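Local coordinates for protein ketol-acid reductoisomerase (NAD(+)) (uncultured archaeon GZfos26G2, PDB 4XDY) that catalyses the magnesium-dependent alkyl migration and NADH-dependent reduction of (S)-2-acetolactate to (R)-2,3-dihydroxy-isovalerate in branched-chain amino acid biosynthesis, at residues 14-24 with 35-46; 124-135 with 154-165. One frame throughout, in Å; residues are numbered along the deposited sequence.

How the interactions relate
One mixed sheet of the Rossmann domain carries both contacts, whose centres lie about 17 Å apart. Interaction 1 pairs parallel strands around helix 26-37 and is mostly buried; interaction 2 pairs strand 128-134 antiparallel with 153-157 and is only partly buried, its turn residues lying at the surface. Strands 80-83 and 107-110 stand between them in the sheet, while helix 165-175 touches side chains of both. The chemistry follows place. Residues 14-24 with 35-46 join aliphatic packing to one carboxylate that reads the cofactor ribose, whereas 124-135 with 154-165 gathers bonds from polar side chains at two turns and sends a lysine toward the metal site at its far end.

Interaction 1 of 2, residues 14-24 with 35-46. With NAI (1,4-dihydronicotinamide adenine dinucleotide), chain E.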
loop_
_atom_site.group_PDB
_atom_site.type_symbol
_atom_site.label_atom_id
_atom_site.label_comp_id
_atom_site.label_asym_id
_atom_site.label_seq_id
_atom_site.Cartn_x
_atom_site.Cartn_y
_atom_site.Cartn_z
ATOM N N LEU A 14 -21.433 16.291 22.680
ATOM C CA LEU A 14 -22.158 16.223 21.378
ATOM C C LEU A 14 -23.602 15.763 21.519
ATOM O O LEU A 14 -24.393 15.939 20.575
ATOM C CB LEU A 14 -21.440 15.298 20.409
ATOM C CG LEU A 14 -20.046 15.738 19.993
ATOM C CD1 LEU A 14 -19.527 14.793 18.911
ATOM C CD2 LEU A 14 -20.034 17.167 19.502
ATOM N N ARG A 15 -23.929 15.187 22.676
ATOM C CA ARG A 15 -25.325 14.856 23.057
ATOM C C ARG A 15 -26.360 15.920 22.689
ATOM O O ARG A 15 -27.397 15.625 22.203
ATOM C CB ARG A 15 -25.412 14.580 24.575
ATOM N N ASP A 16 -26.141 17.173 22.915
ATOM C CA ASP A 16 -27.224 18.094 22.502
ATOM C C ASP A 16 -26.646 19.086 21.480
ATOM O O ASP A 16 -26.874 20.303 21.536
ATOM C CB ASP A 16 -27.781 18.798 23.719
ATOM C CG ASP A 16 -26.700 19.095 24.713
ATOM O OD1 ASP A 16 -25.550 19.337 24.253
ATOM O OD2 ASP A 16 -26.965 19.013 25.928
ATOM N N LYS A 17 -25.861 18.564 20.548
ATOM C CA LYS A 17 -25.381 19.439 19.512
ATOM C C LYS A 17 -25.761 18.802 18.176
ATOM O O LYS A 17 -25.772 17.580 18.035
ATOM C CB LYS A 17 -23.883 19.661 19.654
ATOM C CG LYS A 17 -23.609 20.812 20.580
ATOM C CD LYS A 17 -22.161 20.986 20.863
ATOM C CE LYS A 17 -21.960 22.045 21.933
ATOM N NZ LYS A 17 -22.096 23.432 21.458
ATOM N N THR A 18 -26.099 19.670 17.249
ATOM C CA THR A 18 -26.306 19.288 15.858
ATOM C C THR A 18 -25.056 19.719 15.045
ATOM O O THR A 18 -24.587 20.868 15.154
ATOM C CB THR A 18 -27.546 20.016 15.340
ATOM O OG1 THR A 18 -28.672 19.484 16.058
ATOM C CG2 THR A 18 -27.729 19.795 13.825
ATOM N N ILE A 19 -24.587 18.781 14.262
ATOM C CA ILE A 19 -23.467 19.027 13.331
ATOM C C ILE A 19 -24.045 19.177 11.916
ATOM O O ILE A 19 -24.685 18.209 11.391
ATOM C CB ILE A 19 -22.485 17.828 13.276
ATOM C CG1 ILE A 19 -22.145 17.233 14.656
ATOM C CG2 ILE A 19 -21.253 18.199 12.375
ATOM C CD1 ILE A 19 -21.539 18.214 15.543
ATOM N N ALA A 20 -23.811 20.327 11.330
ATOM C CA ALA A 20 -24.129 20.586 9.925
ATOM C C ALA A 20 -22.899 20.260 9.085
ATOM O O ALA A 20 -21.903 20.962 9.173
ATOM C CB ALA A 20 -24.526 22.019 9.728
ATOM N N VAL A 21 -22.986 19.181 8.342
ATOM C CA VAL A 21 -21.870 18.751 7.450
ATOM C C VAL A 21 -22.115 19.352 6.084
ATOM O O VAL A 21 -23.098 18.979 5.432
ATOM C CB VAL A 21 -21.748 17.241 7.389
ATOM C CG1 VAL A 21 -20.742 16.812 6.305
ATOM C CG2 VAL A 21 -21.339 16.668 8.759
ATOM N N MET A 22 -21.257 20.301 5.693
ATOM C CA MET A 22 -21.332 20.957 4.405
ATOM C C MET A 22 -20.509 20.177 3.361
ATOM O O MET A 22 -19.301 20.133 3.446
ATOM C CB MET A 22 -20.854 22.374 4.481
ATOM C CG MET A 22 -21.377 23.199 5.680
ATOM S SD MET A 22 -23.185 23.191 5.639
ATOM C CE MET A 22 -23.470 24.652 6.630
ATOM N N GLY A 23 -21.171 19.685 2.331
ATOM C CA GLY A 23 -20.542 18.801 1.332
ATOM C C GLY A 23 -20.603 17.367 1.639
ATOM O O GLY A 23 -19.974 16.918 2.586
ATOM N N TYR A 24 -21.299 16.567 0.833
ATOM C CA TYR A 24 -21.381 15.172 1.039
ATOM C C TYR A 24 -20.552 14.414 0.028
ATOM O O TYR A 24 -21.112 13.586 -0.674
ATOM C CB TYR A 24 -22.880 14.709 0.946
ATOM C CG TYR A 24 -23.271 13.378 1.486
ATOM C CD1 TYR A 24 -23.438 13.163 2.842
ATOM C CD2 TYR A 24 -23.593 12.326 0.639
ATOM C CE1 TYR A 24 -23.824 11.953 3.358
ATOM C CE2 TYR A 24 -23.995 11.086 1.140
ATOM C CZ TYR A 24 -24.157 10.909 2.521
ATOM O OH TYR A 24 -24.518 9.711 3.078
ATOM N N LEU A 35 -20.719 9.745 12.270
ATOM C CA LEU A 35 -21.332 10.549 13.293
ATOM C C LEU A 35 -22.793 10.065 13.548
ATOM O O LEU A 35 -23.190 9.840 14.698
ATOM C CB LEU A 35 -21.350 12.000 12.937
ATOM C CG LEU A 35 -19.993 12.746 13.067
ATOM C CD1 LEU A 35 -20.081 14.103 12.330
ATOM C CD2 LEU A 35 -19.576 12.980 14.498
ATOM N N LYS A 36 -23.525 9.889 12.467
ATOM C CA LYS A 36 -24.927 9.406 12.602
ATOM C C LYS A 36 -25.003 8.002 13.262
ATOM O O LYS A 36 -25.772 7.782 14.192
ATOM C CB LYS A 36 -25.648 9.486 11.276
ATOM C CG LYS A 36 -27.104 8.961 11.440
ATOM C CD LYS A 36 -28.024 9.238 10.264
ATOM C CE LYS A 36 -27.793 8.355 9.037
ATOM N NZ LYS A 36 -28.100 6.888 9.114
ATOM N N ASP A 37 -24.114 7.102 12.880
ATOM C CA ASP A 37 -24.015 5.774 13.433
ATOM C C ASP A 37 -23.657 5.771 14.913
ATOM O O ASP A 37 -24.045 4.852 15.590
ATOM C CB ASP A 37 -22.975 4.883 12.698
ATOM C CG ASP A 37 -23.433 4.386 11.326
ATOM O OD1 ASP A 37 -24.549 4.713 10.894
ATOM O OD2 ASP A 37 -22.610 3.699 10.649
ATOM N N SER A 38 -22.938 6.795 15.410
ATOM C CA SER A 38 -22.574 6.967 16.793
ATOM C C SER A 38 -23.642 7.737 17.561
ATOM O O SER A 38 -23.437 8.014 18.709
ATOM C CB SER A 38 -21.222 7.714 16.864
ATOM O OG SER A 38 -20.232 6.780 16.475
ATOM N N GLY A 39 -24.766 8.065 16.935
ATOM C CA GLY A 39 -25.863 8.660 17.652
ATOM C C GLY A 39 -25.818 10.136 17.657
ATOM O O GLY A 39 -26.585 10.740 18.370
ATOM N N ILE A 40 -24.986 10.784 16.822
ATOM C CA ILE A 40 -24.950 12.262 16.812
ATOM C C ILE A 40 -25.951 12.784 15.814
ATOM O O ILE A 40 -26.156 12.175 14.783
ATOM C CB ILE A 40 -23.497 12.811 16.500
ATOM C CG1 ILE A 40 -22.440 12.125 17.413
ATOM C CG2 ILE A 40 -23.451 14.343 16.477
ATOM C CD1 ILE A 40 -22.785 11.969 18.899
ATOM N N ASN A 41 -26.559 13.903 16.131
ATOM C CA ASN A 41 -27.525 14.537 15.264
ATOM C C ASN A 41 -26.797 15.276 14.127
ATOM O O ASN A 41 -26.059 16.232 14.378
ATOM C CB ASN A 41 -28.425 15.539 16.037
ATOM C CG ASN A 41 -29.642 16.026 15.208
ATOM O OD1 ASN A 41 -29.985 17.222 15.169
ATOM N ND2 ASN A 41 -30.324 15.074 14.575
ATOM N N VAL A 42 -27.021 14.855 12.873
ATOM C CA VAL A 42 -26.354 15.491 11.714
ATOM C C VAL A 42 -27.333 16.026 10.706
ATOM O O VAL A 42 -28.317 15.329 10.375
ATOM C CB VAL A 42 -25.452 14.469 10.970
ATOM C CG1 VAL A 42 -24.797 15.116 9.729
ATOM C CG2 VAL A 42 -24.416 13.894 11.918
ATOM N N VAL A 43 -27.058 17.201 10.152
ATOM C CA VAL A 43 -27.780 17.645 8.969
ATOM C C VAL A 43 -26.780 17.913 7.866
ATOM O O VAL A 43 -25.610 18.238 8.192
ATOM C CB VAL A 43 -28.701 18.846 9.233
ATOM C CG1 VAL A 43 -29.669 18.448 10.357
ATOM C CG2 VAL A 43 -27.944 20.099 9.575
ATOM N N ILE A 44 -27.187 17.588 6.641
ATOM C CA ILE A 44 -26.341 17.856 5.434
ATOM C C ILE A 44 -26.691 19.170 4.819
ATOM O O ILE A 44 -27.862 19.434 4.494
ATOM C CB ILE A 44 -26.436 16.739 4.393
ATOM C CG1 ILE A 44 -26.176 15.380 5.032
ATOM C CG2 ILE A 44 -25.470 17.009 3.230
ATOM C CD1 ILE A 44 -24.795 15.262 5.740
ATOM N N GLY A 45 -25.686 20.001 4.638
ATOM C CA GLY A 45 -25.744 21.197 3.782
ATOM C C GLY A 45 -25.183 20.823 2.403
ATOM O O GLY A 45 -24.027 20.413 2.285
ATOM N N GLU A 46 -26.017 20.944 1.357
ATOM C CA GLU A 46 -25.579 20.639 -0.003
ATOM C C GLU A 46 -26.251 21.554 -0.973
ATOM O O GLU A 46 -27.018 22.433 -0.556
ATOM C CB GLU A 46 -25.801 19.159 -0.344
ATOM C CG GLU A 46 -24.527 18.318 -0.307
ATOM C CD GLU A 46 -23.493 18.589 -1.413
ATOM O OE1 GLU A 46 -23.677 19.513 -2.206
ATOM O OE2 GLU A 46 -22.385 17.926 -1.394
HETATM P PA NAI E . -15.250 16.761 -2.355
HETATM O O1A NAI E . -14.353 17.217 -3.517
HETATM O O2A NAI E . -15.620 15.349 -2.226
HETATM O O5B NAI E . -16.474 17.810 -2.335
HETATM C C5B NAI E . -17.589 17.605 -1.421
HETATM C C4B NAI E . -18.911 17.948 -2.173
HETATM O O4B NAI E . -18.851 19.349 -2.413
HETATM C C3B NAI E . -19.149 17.314 -3.569
HETATM O O3B NAI E . -19.563 15.962 -3.367
HETATM C C2B NAI E . -20.173 18.253 -4.173
HETATM O O2B NAI E . -21.475 17.796 -3.802
HETATM C C1B NAI E . -19.827 19.585 -3.460
HETATM N N9A NAI E . -19.257 20.544 -4.391
HETATM C C8A NAI E . -18.239 20.229 -5.299
HETATM N N7A NAI E . -17.945 21.311 -6.007
HETATM C C5A NAI E . -18.782 22.297 -5.589
HETATM C C6A NAI E . -19.012 23.679 -5.968
HETATM N N6A NAI E . -18.310 24.268 -6.946
HETATM N N1A NAI E . -19.926 24.423 -5.291
HETATM C C2A NAI E . -20.674 23.865 -4.316
HETATM N N3A NAI E . -20.545 22.619 -3.897
HETATM C C4A NAI E . -19.625 21.786 -4.510
HETATM O O3 NAI E . -14.457 17.251 -0.945
HETATM P PN NAI E . -13.414 16.258 -0.110
HETATM O O1N NAI E . -12.343 15.726 -1.041
HETATM O O2N NAI E . -14.265 15.313 0.628
HETATM O O5D NAI E . -12.714 17.412 0.714
HETATM C C5D NAI E . -13.426 17.995 1.857
HETATM C C4D NAI E . -12.420 18.616 2.892
HETATM O O4D NAI E . -11.798 17.458 3.484
HETATM C C3D NAI E . -11.278 19.427 2.310
HETATM O O3D NAI E . -10.915 20.478 3.213
HETATM C C2D NAI E . -10.095 18.441 2.163
HETATM O O2D NAI E . -8.789 19.011 2.125
HETATM C C1D NAI E . -10.327 17.576 3.384
HETATM N N1N NAI E . -9.794 16.209 3.403
HETATM C C2N NAI E . -10.145 15.368 2.408
HETATM C C3N NAI E . -9.705 14.091 2.391
HETATM C C7N NAI E . -10.182 13.200 1.378
HETATM O O7N NAI E . -10.658 13.511 0.243
HETATM N N7N NAI E . -10.323 11.970 1.802
HETATM C C4N NAI E . -8.864 13.642 3.481
HETATM C C5N NAI E . -8.721 14.514 4.606
HETATM C C6N NAI E . -9.173 15.792 4.503
HETATM O O HOH W 1 -26.200 15.071 18.704
#
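I19 and V21, two of the residues most buried by the contact, send their side chains to the sheet face that also bears V42 and I44. CG1 of I19 meets CG2 of I40 at 3.7 Å, where the chain leaves the Schellman motif at G39 on its way to the second strand. CG2 of V21 lies against CG1 of V42, and CB of V21 receives the CD1 tip of I44. That same methyl reaches CD1 of the Y24 ring at 3.8 Å, filling the angle between valine and tyrosine. The tyrosine hydroxyl is held elsewhere, by D64 and N33.

Between the parallel strands the backbone bonds alternate from I19 N to N41 O through G23 N to G45 O. At the start, T18 OG1 donates in the carbonyl plane to N41 OD1, 2.8 Å away, and a water ties the carbonyls of L14 and K17 to N41 N. On the other face SD of M22 rests 3.7 Å from CA of G45.

At the far end E46, bent at chi2 (-69°), turns OE2 back to Y24 N (2.8 Å, on the anti side). The same oxygen accepts O2B of the dinucleotide at 2.6 Å. A carboxylate so placed takes a ribose hydroxyl and would probably repel a 2'-phosphate, consistent with the enzyme's preference for NADH.

Interaction 2 of 2, residues 124-135 with 154-165; sequences PEDVDVIMVAPK and LVAVKQNPSGEA
D128 grips the turn that follows the second strand with both carboxylate oxygens. OD2 uses its syn lone pair to take the hydroxyl of S162 at 2.5 Å, and OD1 accepts S162 N at 3.0 Å. With chi1 at -71°, CG lies beside the backbone N, and the carboxylate reaches across to the type I turn N160-G163. S162 OG, lodged between its own N and carbonyl carbon (chi1 86°), also accepts E164 N, an ST turn. N160 OD1 takes A165 N, tying the turn to the start of helix 165-175.

Q159 works in the reverse direction. Its chain is extended beyond CG, which carries the amide past V129 CG2 to the type I turn P124-V127; there NE2 donates to P124 O and V127 O, each at 2.9 Å and each close to the amide plane. Two carbonyls thus fix the rotation of this amide.

Between V129 and I130 the register slips by one residue, and K158 and Q159 both face V129 in a classic bulge: K158 N bonds V129 O at 2.8 Å, while the bond from Q159 N is weak. The K158 chain runs on to a salt bridge with E189. Beyond the bulge, I130 turns CG2 toward A165 CB (3.7 Å), and helix 165-175 packs on I130, V132 and V155.

At the other end L154 CD1 touches CG and CD of K135, whose chain is bent at chi2 and chi3. Its NZ makes salt bridges with E194 and E191 and hydrogen-bonds D195, a magnesium ligand. Strand 153-157, antiparallel and bulged at its end, is thus added to the parallel Rossmann core through strand 128-134, with K135 beside the active-site metal.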
loop_
_atom_site.group_PDB
_atom_site.type_symbol
_atom_site.label_atom_id
_atom_site.label_comp_id
_atom_site.label_asym_id
_atom_site.label_seq_id
_atom_site.Cartn_x
_atom_site.Cartn_y
_atom_site.Cartn_z
ATOM N N PRO A 124 -15.371 35.233 11.989
ATOM C CA PRO A 124 -15.573 36.228 13.068
ATOM C C PRO A 124 -14.894 35.822 14.398
ATOM O O PRO A 124 -14.747 34.601 14.720
ATOM C CB PRO A 124 -17.111 36.296 13.193
ATOM C CG PRO A 124 -17.614 35.028 12.676
ATOM C CD PRO A 124 -16.579 34.450 11.698
ATOM N N GLU A 125 -14.609 36.823 15.210
ATOM C CA GLU A 125 -13.944 36.659 16.489
ATOM C C GLU A 125 -14.785 35.842 17.481
ATOM O O GLU A 125 -14.236 35.155 18.342
ATOM C CB GLU A 125 -13.429 37.994 17.018
ATOM C CG GLU A 125 -14.533 38.993 17.385
ATOM C CD GLU A 125 -15.129 38.738 18.795
ATOM O OE1 GLU A 125 -16.271 39.210 19.043
ATOM O OE2 GLU A 125 -14.465 38.040 19.600
ATOM N N ASP A 126 -16.103 35.834 17.339
ATOM C CA ASP A 126 -16.957 35.259 18.386
ATOM C C ASP A 126 -17.436 33.880 18.112
ATOM O O ASP A 126 -18.368 33.402 18.738
ATOM C CB ASP A 126 -18.127 36.244 18.701
ATOM C CG ASP A 126 -19.023 36.497 17.492
ATOM O OD1 ASP A 126 -18.800 35.925 16.396
ATOM O OD2 ASP A 126 -19.990 37.241 17.650
ATOM N N VAL A 127 -16.818 33.178 17.150
ATOM C CA VAL A 127 -17.102 31.755 16.929
ATOM C C VAL A 127 -15.895 30.898 17.228
ATOM O O VAL A 127 -14.771 31.330 17.068
ATOM C CB VAL A 127 -17.624 31.439 15.435
ATOM C CG1 VAL A 127 -18.854 32.282 15.134
ATOM C CG2 VAL A 127 -16.518 31.687 14.445
ATOM N N ASP A 128 -16.135 29.690 17.666
ATOM C CA ASP A 128 -15.037 28.796 17.887
ATOM C C ASP A 128 -14.558 28.384 16.442
ATOM O O ASP A 128 -15.399 28.260 15.508
ATOM C CB ASP A 128 -15.452 27.601 18.616
ATOM C CG ASP A 128 -15.807 27.847 20.157
ATOM O OD1 ASP A 128 -15.285 28.787 20.721
ATOM O OD2 ASP A 128 -16.490 26.949 20.688
ATOM N N VAL A 129 -13.275 28.061 16.348
ATOM C CA VAL A 129 -12.691 27.602 15.055
ATOM C C VAL A 129 -11.810 26.393 15.344
ATOM O O VAL A 129 -10.794 26.498 16.095
ATOM C CB VAL A 129 -11.918 28.700 14.325
ATOM C CG1 VAL A 129 -11.322 28.181 12.962
ATOM C CG2 VAL A 129 -12.771 29.885 14.062
ATOM N N ILE A 130 -12.243 25.255 14.829
ATOM C CA ILE A 130 -11.665 23.986 15.128
ATOM C C ILE A 130 -11.353 23.193 13.859
ATOM O O ILE A 130 -11.927 23.461 12.801
ATOM C CB ILE A 130 -12.520 23.165 16.088
ATOM C CG1 ILE A 130 -13.900 22.987 15.522
ATOM C CG2 ILE A 130 -12.570 23.921 17.439
ATOM C CD1 ILE A 130 -14.687 21.971 16.262
ATOM N N MET A 131 -10.538 22.164 14.025
ATOM C CA MET A 131 -10.227 21.245 12.940
ATOM C C MET A 131 -10.118 19.846 13.455
ATOM O O MET A 131 -9.442 19.579 14.484
ATOM C CB MET A 131 -8.896 21.632 12.214
ATOM C CG MET A 131 -8.630 20.497 11.284
ATOM S SD MET A 131 -7.484 21.019 10.097
ATOM C CE MET A 131 -6.288 21.071 11.040
ATOM N N VAL A 132 -10.807 18.926 12.793
ATOM C CA VAL A 132 -10.654 17.498 12.984
ATOM C C VAL A 132 -10.204 16.870 11.655
ATOM O O VAL A 132 -11.023 16.730 10.713
ATOM C CB VAL A 132 -11.906 16.849 13.579
ATOM C CG1 VAL A 132 -12.206 17.507 14.960
ATOM C CG2 VAL A 132 -13.179 17.032 12.690
ATOM N N ALA A 133 -8.915 16.602 11.555
ATOM C CA ALA A 133 -8.305 16.205 10.263
ATOM C C ALA A 133 -7.946 14.763 10.243
ATOM O O ALA A 133 -6.998 14.384 10.936
ATOM C CB ALA A 133 -7.085 17.046 9.998
ATOM N N PRO A 134 -8.673 13.896 9.451
ATOM C CA PRO A 134 -8.342 12.483 9.452
ATOM C C PRO A 134 -7.147 12.287 8.529
ATOM O O PRO A 134 -7.153 12.852 7.449
ATOM C CB PRO A 134 -9.621 11.803 8.883
ATOM C CG PRO A 134 -10.219 12.868 8.017
ATOM C CD PRO A 134 -9.778 14.191 8.518
ATOM N N LYS A 135 -6.211 11.405 8.901
ATOM C CA LYS A 135 -5.056 11.044 8.093
ATOM C C LYS A 135 -5.470 9.810 7.270
ATOM O O LYS A 135 -5.022 8.651 7.487
ATOM C CB LYS A 135 -3.826 10.780 9.011
ATOM C CG LYS A 135 -3.432 11.948 9.885
ATOM C CD LYS A 135 -2.928 13.166 9.125
ATOM C CE LYS A 135 -3.948 14.260 8.801
ATOM N NZ LYS A 135 -3.466 15.463 7.979
ATOM N N LEU A 154 -5.760 14.459 13.526
ATOM C CA LEU A 154 -5.097 15.638 14.056
ATOM C C LEU A 154 -6.194 16.609 14.458
ATOM O O LEU A 154 -7.182 16.854 13.682
ATOM C CB LEU A 154 -4.186 16.297 12.998
ATOM C CG LEU A 154 -2.747 15.776 12.982
ATOM C CD1 LEU A 154 -2.546 14.314 12.947
ATOM C CD2 LEU A 154 -1.972 16.425 11.812
ATOM N N VAL A 155 -6.066 17.175 15.673
ATOM C CA VAL A 155 -7.063 18.086 16.179
ATOM C C VAL A 155 -6.424 19.409 16.552
ATOM O O VAL A 155 -5.447 19.449 17.290
ATOM C CB VAL A 155 -7.819 17.472 17.372
ATOM C CG1 VAL A 155 -8.728 18.500 18.042
ATOM C CG2 VAL A 155 -8.597 16.275 16.951
ATOM N N ALA A 156 -6.936 20.497 15.996
ATOM C CA ALA A 156 -6.450 21.815 16.240
ATOM C C ALA A 156 -7.588 22.784 16.647
ATOM O O ALA A 156 -8.729 22.597 16.261
ATOM C CB ALA A 156 -5.743 22.391 15.065
ATOM N N VAL A 157 -7.203 23.821 17.385
ATOM C CA VAL A 157 -8.107 24.894 17.795
ATOM C C VAL A 157 -7.486 26.213 17.507
ATOM O O VAL A 157 -6.406 26.546 18.001
ATOM C CB VAL A 157 -8.474 24.790 19.318
ATOM C CG1 VAL A 157 -9.420 25.938 19.653
ATOM C CG2 VAL A 157 -9.083 23.470 19.631
ATOM N N LYS A 158 -8.162 27.017 16.708
ATOM C CA LYS A 158 -7.623 28.307 16.311
ATOM C C LYS A 158 -8.284 29.407 17.186
ATOM O O LYS A 158 -7.633 30.375 17.465
ATOM C CB LYS A 158 -8.013 28.595 14.872
ATOM C CG LYS A 158 -7.632 29.988 14.327
ATOM C CD LYS A 158 -6.115 29.986 14.210
ATOM C CE LYS A 158 -5.469 31.141 13.494
ATOM N NZ LYS A 158 -4.054 30.633 13.396
ATOM N N GLN A 159 -9.578 29.232 17.505
ATOM C CA GLN A 159 -10.349 30.235 18.333
ATOM C C GLN A 159 -11.245 29.464 19.316
ATOM O O GLN A 159 -11.880 28.463 18.972
ATOM C CB GLN A 159 -11.264 31.121 17.480
ATOM C CG GLN A 159 -10.554 31.973 16.474
ATOM C CD GLN A 159 -11.373 32.983 15.755
ATOM O OE1 GLN A 159 -10.811 33.674 14.926
ATOM N NE2 GLN A 159 -12.685 32.972 15.905
ATOM N N ASN A 160 -11.332 29.986 20.551
ATOM C CA ASN A 160 -12.050 29.273 21.623
ATOM C C ASN A 160 -12.871 30.298 22.487
ATOM O O ASN A 160 -12.843 30.229 23.767
ATOM C CB ASN A 160 -11.031 28.570 22.501
ATOM C CG ASN A 160 -11.662 27.794 23.619
ATOM O OD1 ASN A 160 -12.774 27.269 23.518
ATOM N ND2 ASN A 160 -10.930 27.735 24.728
ATOM N N PRO A 161 -13.645 31.154 21.831
ATOM C CA PRO A 161 -14.417 32.106 22.669
ATOM C C PRO A 161 -15.525 31.492 23.542
ATOM O O PRO A 161 -15.948 32.151 24.526
ATOM C CB PRO A 161 -14.988 33.089 21.646
ATOM C CG PRO A 161 -15.086 32.288 20.382
ATOM C CD PRO A 161 -13.807 31.505 20.415
ATOM N N SER A 162 -15.936 30.274 23.239
ATOM C CA SER A 162 -16.936 29.596 24.032
ATOM C C SER A 162 -16.329 28.859 25.205
ATOM O O SER A 162 -17.055 28.312 26.029
ATOM C CB SER A 162 -17.779 28.626 23.185
ATOM O OG SER A 162 -17.118 27.373 23.116
ATOM N N GLY A 163 -15.022 28.674 25.166
ATOM C CA GLY A 163 -14.294 27.723 26.025
ATOM C C GLY A 163 -14.365 26.275 25.752
ATOM O O GLY A 163 -13.557 25.502 26.302
ATOM N N GLU A 164 -15.307 25.863 24.913
ATOM C CA GLU A 164 -15.557 24.470 24.698
ATOM C C GLU A 164 -15.036 23.978 23.285
ATOM O O GLU A 164 -15.314 22.825 22.922
ATOM C CB GLU A 164 -17.041 24.227 24.694
ATOM C CG GLU A 164 -17.670 24.515 26.083
ATOM C CD GLU A 164 -19.167 24.204 26.138
ATOM O OE1 GLU A 164 -19.876 24.336 25.147
ATOM O OE2 GLU A 164 -19.651 23.800 27.226
ATOM N N ALA A 165 -14.248 24.802 22.613
ATOM C CA ALA A 165 -13.805 24.442 21.233
ATOM C C ALA A 165 -13.060 23.127 21.208
ATOM O O ALA A 165 -13.386 22.213 20.414
ATOM C CB ALA A 165 -12.946 25.539 20.713
#